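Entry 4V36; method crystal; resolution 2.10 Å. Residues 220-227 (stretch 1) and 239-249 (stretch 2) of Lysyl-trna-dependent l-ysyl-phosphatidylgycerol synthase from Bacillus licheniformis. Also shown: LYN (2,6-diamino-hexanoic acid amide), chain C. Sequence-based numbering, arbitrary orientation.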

ATOM      1  N   GLU A 220     -10.726   7.800   6.282  1.00 35.61           N
ATOM      2  CA  GLU A 220      -9.438   7.742   5.605  1.00 39.93           C
ATOM      3  C   GLU A 220      -9.519   6.996   4.277  1.00 43.10           C
ATOM      4  O   GLU A 220     -10.111   5.920   4.191  1.00 48.41           O
ATOM      5  CB  GLU A 220      -8.392   7.083   6.510  1.00 40.44           C
ATOM      6  CG  GLU A 220      -7.058   6.819   5.829  1.00 42.24           C
ATOM      7  CD  GLU A 220      -6.022   6.247   6.776  1.00 48.78           C
ATOM      8  OE1 GLU A 220      -6.043   6.607   7.972  1.00 48.64           O
ATOM      9  OE2 GLU A 220      -5.186   5.435   6.323  1.00 56.71           O
ATOM     10  N   ILE A 221      -8.932   7.587   3.244  1.00 36.21           N
ATOM     11  CA  ILE A 221      -8.787   6.925   1.955  1.00 35.97           C
ATOM     12  C   ILE A 221      -7.333   6.953   1.510  1.00 33.48           C
ATOM     13  O   ILE A 221      -6.485   7.566   2.157  1.00 28.45           O
ATOM     14  CB  ILE A 221      -9.649   7.582   0.862  1.00 41.20           C
ATOM     15  CG1 ILE A 221      -9.415   9.094   0.837  1.00 37.48           C
ATOM     16  CG2 ILE A 221     -11.114   7.260   1.073  1.00 45.39           C
ATOM     17  CD1 ILE A 221     -10.087   9.800  -0.318  1.00 33.42           C
ATOM     18  N   SER A 222      -7.057   6.285   0.397  1.00 25.82           N
ATOM     19  CA  SER A 222      -5.736   6.319  -0.207  1.00 28.16           C
ATOM     20  C   SER A 222      -5.802   5.803  -1.632  1.00 21.74           C
ATOM     21  O   SER A 222      -6.860   5.394  -2.109  1.00 23.00           O
ATOM     22  CB  SER A 222      -4.739   5.487   0.598  1.00 31.77           C
ATOM     23  OG  SER A 222      -4.565   4.204   0.022  1.00 38.85           O
ATOM     24  N   ILE A 223      -4.661   5.826  -2.306  1.00 21.80           N
ATOM     25  CA  ILE A 223      -4.559   5.265  -3.639  1.00 18.75           C
ATOM     26  C   ILE A 223      -3.514   4.161  -3.646  1.00 29.71           C
ATOM     27  O   ILE A 223      -2.754   4.003  -2.690  1.00 17.39           O
ATOM     28  CB  ILE A 223      -4.192   6.330  -4.680  1.00 16.72           C
ATOM     29  CG1 ILE A 223      -2.848   6.965  -4.328  1.00 26.87           C
ATOM     30  CG2 ILE A 223      -5.276   7.391  -4.759  1.00 17.49           C
ATOM     31  CD1 ILE A 223      -2.400   8.013  -5.313  1.00 37.54           C
ATOM     32  N   ASP A 224      -3.486   3.394  -4.726  1.00 33.94           N
ATOM     33  CA  ASP A 224      -2.516   2.322  -4.873  1.00 30.94           C
ATOM     34  C   ASP A 224      -1.590   2.639  -6.038  1.00 30.58           C
ATOM     35  O   ASP A 224      -0.390   2.840  -5.857  1.00 26.76           O
ATOM     36  CB  ASP A 224      -3.228   0.986  -5.083  1.00 39.07           C
ATOM     37  CG  ASP A 224      -2.270  -0.181  -5.166  1.00 54.14           C
ATOM     38  OD1 ASP A 224      -1.115  -0.048  -4.707  1.00 53.15           O
ATOM     39  OD2 ASP A 224      -2.682  -1.239  -5.682  1.00 69.37           O
ATOM     40  N   LEU A 225      -2.163   2.698  -7.234  1.00 27.91           N
ATOM     41  CA  LEU A 225      -1.413   3.059  -8.426  1.00 18.87           C
ATOM     42  C   LEU A 225      -1.520   4.555  -8.698  1.00 19.23           C
ATOM     43  O   LEU A 225      -2.586   5.148  -8.537  1.00 13.70           O
ATOM     44  CB  LEU A 225      -1.913   2.273  -9.644  1.00 22.45           C
ATOM     45  CG  LEU A 225      -1.437   0.832  -9.854  1.00 21.63           C
ATOM     46  CD1 LEU A 225      -1.960  -0.108  -8.776  1.00 28.57           C
ATOM     47  CD2 LEU A 225      -1.851   0.346 -11.233  1.00 25.13           C
ATOM     48  N   MET A 226      -0.405   5.159  -9.092  1.00 11.32           N
ATOM     49  CA  MET A 226      -0.400   6.526  -9.602  1.00 20.91           C
ATOM     50  C   MET A 226       0.546   6.596 -10.791  1.00 23.19           C
ATOM     51  O   MET A 226       1.766   6.591 -10.628  1.00 25.50           O
ATOM     52  CB  MET A 226       0.017   7.534  -8.529  1.00 20.25           C
ATOM     53  CG  MET A 226       0.247   8.936  -9.084  1.00 22.59           C
ATOM     54  SD  MET A 226       0.804  10.149  -7.871  1.00 39.21           S
ATOM     55  CE  MET A 226      -0.747  10.610  -7.105  1.00 22.97           C
ATOM     56  N   ARG A 227      -0.021   6.639 -11.992  1.00 19.86           N
ATOM     57  CA  ARG A 227       0.782   6.566 -13.204  1.00 14.25           C
ATOM     58  C   ARG A 227       0.402   7.657 -14.194  1.00 16.39           C
ATOM     59  O   ARG A 227      -0.761   8.049 -14.286  1.00 21.62           O
ATOM     60  CB  ARG A 227       0.642   5.181 -13.840  1.00 13.67           C
ATOM     61  CG  ARG A 227       1.024   4.062 -12.878  1.00 10.84           C
ATOM     62  CD  ARG A 227       0.933   2.678 -13.482  1.00 18.08           C
ATOM     63  NE  ARG A 227       1.370   1.678 -12.512  1.00 11.56           N
ATOM     64  CZ  ARG A 227       1.452   0.375 -12.755  1.00 16.91           C
ATOM     65  NH1 ARG A 227       1.125  -0.104 -13.947  1.00 16.23           N
ATOM     66  NH2 ARG A 227       1.864  -0.448 -11.801  1.00 12.47           N
ATOM     67  N   ALA A 239       0.441  17.739  -8.256  1.00 22.37           N
ATOM     68  CA  ALA A 239      -0.863  18.189  -8.730  1.00 24.78           C
ATOM     69  C   ALA A 239      -1.954  17.170  -8.421  1.00 23.36           C
ATOM     70  O   ALA A 239      -3.045  17.532  -7.984  1.00 27.45           O
ATOM     71  CB  ALA A 239      -0.812  18.468 -10.224  1.00 28.79           C
ATOM     72  N   LEU A 240      -1.650  15.895  -8.647  1.00 20.01           N
ATOM     73  CA  LEU A 240      -2.622  14.828  -8.437  1.00 25.01           C
ATOM     74  C   LEU A 240      -3.043  14.718  -6.975  1.00 23.90           C
ATOM     75  O   LEU A 240      -4.224  14.542  -6.680  1.00 29.80           O
ATOM     76  CB  LEU A 240      -2.061  13.489  -8.920  1.00 20.71           C
ATOM     77  CG  LEU A 240      -1.859  13.346 -10.430  1.00 23.98           C
ATOM     78  CD1 LEU A 240      -1.364  11.954 -10.776  1.00 19.30           C
ATOM     79  CD2 LEU A 240      -3.142  13.667 -11.183  1.00 13.82           C
ATOM     80  N   PHE A 241      -2.080  14.823  -6.064  1.00 26.31           N
ATOM     81  CA  PHE A 241      -2.385  14.758  -4.638  1.00 24.59           C
ATOM     82  C   PHE A 241      -3.219  15.958  -4.202  1.00 26.08           C
ATOM     83  O   PHE A 241      -4.074  15.839  -3.325  1.00 28.23           O
ATOM     84  CB  PHE A 241      -1.103  14.675  -3.807  1.00 26.24           C
ATOM     85  CG  PHE A 241      -0.522  13.294  -3.725  1.00 24.49           C
ATOM     86  CD1 PHE A 241      -1.235  12.264  -3.136  1.00 23.57           C
ATOM     87  CD2 PHE A 241       0.740  13.025  -4.226  1.00 24.60           C
ATOM     88  CE1 PHE A 241      -0.705  10.990  -3.056  1.00 22.45           C
ATOM     89  CE2 PHE A 241       1.277  11.754  -4.150  1.00 21.54           C
ATOM     90  CZ  PHE A 241       0.554  10.735  -3.564  1.00 20.32           C
ATOM     91  N   ILE A 242      -2.971  17.109  -4.817  1.00 23.72           N
ATOM     92  CA  ILE A 242      -3.754  18.307  -4.535  1.00 31.71           C
ATOM     93  C   ILE A 242      -5.200  18.112  -4.984  1.00 33.89           C
ATOM     94  O   ILE A 242      -6.136  18.405  -4.239  1.00 37.75           O
ATOM     95  CB  ILE A 242      -3.159  19.551  -5.222  1.00 31.44           C
ATOM     96  CG1 ILE A 242      -1.806  19.907  -4.601  1.00 24.38           C
ATOM     97  CG2 ILE A 242      -4.104  20.734  -5.103  1.00 27.85           C
ATOM     98  CD1 ILE A 242      -1.083  21.026  -5.319  1.00 25.01           C
ATOM     99  N   TYR A 243      -5.375  17.607  -6.202  1.00 31.48           N
ATOM    100  CA  TYR A 243      -6.706  17.301  -6.717  1.00 27.87           C
ATOM    101  C   TYR A 243      -7.378  16.207  -5.892  1.00 20.29           C
ATOM    102  O   TYR A 243      -8.581  16.263  -5.637  1.00 34.78           O
ATOM    103  CB  TYR A 243      -6.639  16.878  -8.186  1.00 26.46           C
ATOM    104  CG  TYR A 243      -6.424  18.020  -9.154  1.00 26.30           C
ATOM    105  CD1 TYR A 243      -7.355  19.043  -9.267  1.00 32.37           C
ATOM    106  CD2 TYR A 243      -5.302  18.064  -9.970  1.00 28.18           C
ATOM    107  CE1 TYR A 243      -7.168  20.086 -10.154  1.00 33.02           C
ATOM    108  CE2 TYR A 243      -5.105  19.102 -10.861  1.00 30.21           C
ATOM    109  CZ  TYR A 243      -6.042  20.109 -10.949  1.00 38.62           C
ATOM    110  OH  TYR A 243      -5.849  21.145 -11.836  1.00 50.12           O
ATOM    111  N   LEU A 244      -6.596  15.213  -5.480  1.00 22.34           N
ATOM    112  CA  LEU A 244      -7.108  14.121  -4.657  1.00 22.23           C
ATOM    113  C   LEU A 244      -7.592  14.617  -3.301  1.00 23.57           C
ATOM    114  O   LEU A 244      -8.664  14.230  -2.838  1.00 31.56           O
ATOM    115  CB  LEU A 244      -6.040  13.045  -4.461  1.00 25.56           C
ATOM    116  CG  LEU A 244      -5.903  11.995  -5.563  1.00 35.58           C
ATOM    117  CD1 LEU A 244      -4.738  11.063  -5.274  1.00 37.56           C
ATOM    118  CD2 LEU A 244      -7.195  11.210  -5.706  1.00 30.98           C
ATOM    119  N   PHE A 245      -6.794  15.473  -2.668  1.00 18.84           N
ATOM    120  CA  PHE A 245      -7.137  16.003  -1.351  1.00 19.82           C
ATOM    121  C   PHE A 245      -8.366  16.905  -1.427  1.00 25.64           C
ATOM    122  O   PHE A 245      -9.168  16.954  -0.494  1.00 37.05           O
ATOM    123  CB  PHE A 245      -5.958  16.771  -0.749  1.00 19.06           C
ATOM    124  CG  PHE A 245      -4.762  15.911  -0.441  1.00 23.94           C
ATOM    125  CD1 PHE A 245      -4.856  14.528  -0.459  1.00 17.90           C
ATOM    126  CD2 PHE A 245      -3.541  16.487  -0.131  1.00 23.99           C
ATOM    127  CE1 PHE A 245      -3.756  13.740  -0.178  1.00 25.00           C
ATOM    128  CE2 PHE A 245      -2.439  15.705   0.152  1.00 32.77           C
ATOM    129  CZ  PHE A 245      -2.547  14.329   0.130  1.00 23.52           C
ATOM    130  N   GLN A 246      -8.507  17.616  -2.541  1.00 30.88           N
ATOM    131  CA  GLN A 246      -9.675  18.459  -2.766  1.00 32.21           C
ATOM    132  C   GLN A 246     -10.934  17.610  -2.895  1.00 28.73           C
ATOM    133  O   GLN A 246     -11.970  17.921  -2.307  1.00 27.04           O
ATOM    134  CB  GLN A 246      -9.492  19.315  -4.020  1.00 28.51           C
ATOM    135  CG  GLN A 246     -10.722  20.125  -4.396  1.00 30.13           C
ATOM    136  CD  GLN A 246     -10.538  20.904  -5.683  1.00 41.42           C
ATOM    137  OE1 GLN A 246      -9.518  20.777  -6.359  1.00 41.71           O
ATOM    138  NE2 GLN A 246     -11.529  21.717  -6.030  1.00 52.66           N
ATOM    139  N   TRP A 247     -10.830  16.535  -3.668  1.00 34.19           N
ATOM    140  CA  TRP A 247     -11.949  15.625  -3.877  1.00 30.47           C
ATOM    141  C   TRP A 247     -12.311  14.884  -2.594  1.00 33.60           C
ATOM    142  O   TRP A 247     -13.489  14.717  -2.278  1.00 31.88           O
ATOM    143  CB  TRP A 247     -11.617  14.627  -4.988  1.00 25.63           C
ATOM    144  CG  TRP A 247     -12.694  13.617  -5.235  1.00 20.85           C
ATOM    145  CD1 TRP A 247     -13.770  13.753  -6.066  1.00 27.87           C
ATOM    146  CD2 TRP A 247     -12.798  12.314  -4.652  1.00 22.90           C
ATOM    147  NE1 TRP A 247     -14.538  12.613  -6.032  1.00 29.83           N
ATOM    148  CE2 TRP A 247     -13.963  11.716  -5.173  1.00 17.32           C
ATOM    149  CE3 TRP A 247     -12.019  11.595  -3.740  1.00 28.54           C
ATOM    150  CZ2 TRP A 247     -14.367  10.433  -4.811  1.00 19.72           C
ATOM    151  CZ3 TRP A 247     -12.423  10.323  -3.382  1.00 26.04           C
ATOM    152  CH2 TRP A 247     -13.586   9.755  -3.916  1.00 20.78           C
ATOM    153  N   GLY A 248     -11.292  14.444  -1.860  1.00 22.88           N
ATOM    154  CA  GLY A 248     -11.498  13.723  -0.617  1.00 25.05           C
ATOM    155  C   GLY A 248     -12.181  14.567   0.441  1.00 32.70           C
ATOM    156  O   GLY A 248     -13.064  14.091   1.155  1.00 36.86           O
ATOM    157  N   LYS A 249     -11.770  15.827   0.541  1.00 39.50           N
ATOM    158  CA  LYS A 249     -12.374  16.759   1.484  1.00 39.90           C
ATOM    159  C   LYS A 249     -13.820  17.046   1.093  1.00 40.43           C
ATOM    160  O   LYS A 249     -14.685  17.220   1.951  1.00 36.90           O
ATOM    161  CB  LYS A 249     -11.568  18.060   1.542  1.00 33.65           C
ATOM    162  CG  LYS A 249     -12.103  19.091   2.526  1.00 34.45           C
ATOM    163  CD  LYS A 249     -11.259  20.356   2.505  1.00 38.62           C
ATOM    164  CE  LYS A 249     -11.779  21.386   3.493  1.00 47.85           C
ATOM    165  NZ  LYS A 249     -11.754  20.874   4.891  1.00 59.97           N
TER
HETATM  166  N   LYN C1851       2.071   2.789  -9.211  1.00 32.88           N
HETATM  167  CA  LYN C1851       2.433   1.407  -8.955  1.00 49.64           C
HETATM  168  CB  LYN C1851       3.903   1.191  -9.301  1.00 49.51           C
HETATM  169  CG  LYN C1851       4.369  -0.225  -8.986  1.00 46.60           C
HETATM  170  CD  LYN C1851       5.485  -0.660  -9.930  1.00 38.01           C
HETATM  171  CE  LYN C1851       6.715   0.231  -9.797  1.00 43.85           C
HETATM  172  NZ  LYN C1851       7.758  -0.210 -10.762  1.00 44.04           N
HETATM  173  C   LYN C1851       2.186   1.071  -7.512  1.00 55.67           C
HETATM  174  O   LYN C1851       2.503   1.874  -6.648  1.00 67.74           O
HETATM  175  NT  LYN C1851       1.614  -0.094  -7.210  1.00 43.05           N

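The contact between two short strands, joined by a corner at Asp224, and the helix is wholly apolar: no hydrogen bond crosses it, and its 324 Å² of buried surface comes mostly from apolar side chains. The helix satisfies its own backbone, as in Leu244 N to Leu240 O at 2.7 Å, so it can offer the strands a hydrocarbon surface.

Met226 covers the most area. Its CA-to-CB bond points toward the helix, and with chi1 and chi2 both t the chain extends before turning at chi3 (m). The terminal methyl then lies among three helix residues. Met226 CE is 3.6 Å from Leu240 CB and 4.4 Å from Leu244 CD1, and it sits over one face of the Phe241 ring, 3.8 Å from the centroid and 14° off the normal, a CH-pi contact. Met226 SD is 4.7 Å from the centroid of the Phe241 ring but oblique to the ring. A long, unbranched, flexible side chain suits this place, because here the CA atoms of Met226 and Leu240 stand 8.7 Å apart.

Ile221 and Ile223 come next, with almost equal areas. They alternate with Ser222, whose CB points away, as expected of an extended chain with one side against a helix. Ile223 CG2 lies 3.7 Å from Leu244 CD1. Ile223 CD1 is nearly as close to Leu244 CD1, at 3.8 Å, and also reaches Phe241 CE1 at 4.1 Å. The CD1 methyl fits between Phe241 and Leu244, and the CG2 branch adds a second contact with Leu244.

Ile221 packs where the backbones are closer, its CA 7.8 Å from the CA of Gly248. Ile221 CD1 meets the edge of the Trp247 ring, 3.9 Å from Trp247 CZ3, and lies 4.2 Å from Gly248 CA. Glycine fits here because it has no side chain: an ideal CB would stand a tight 3.4 Å from Ile221 CD1.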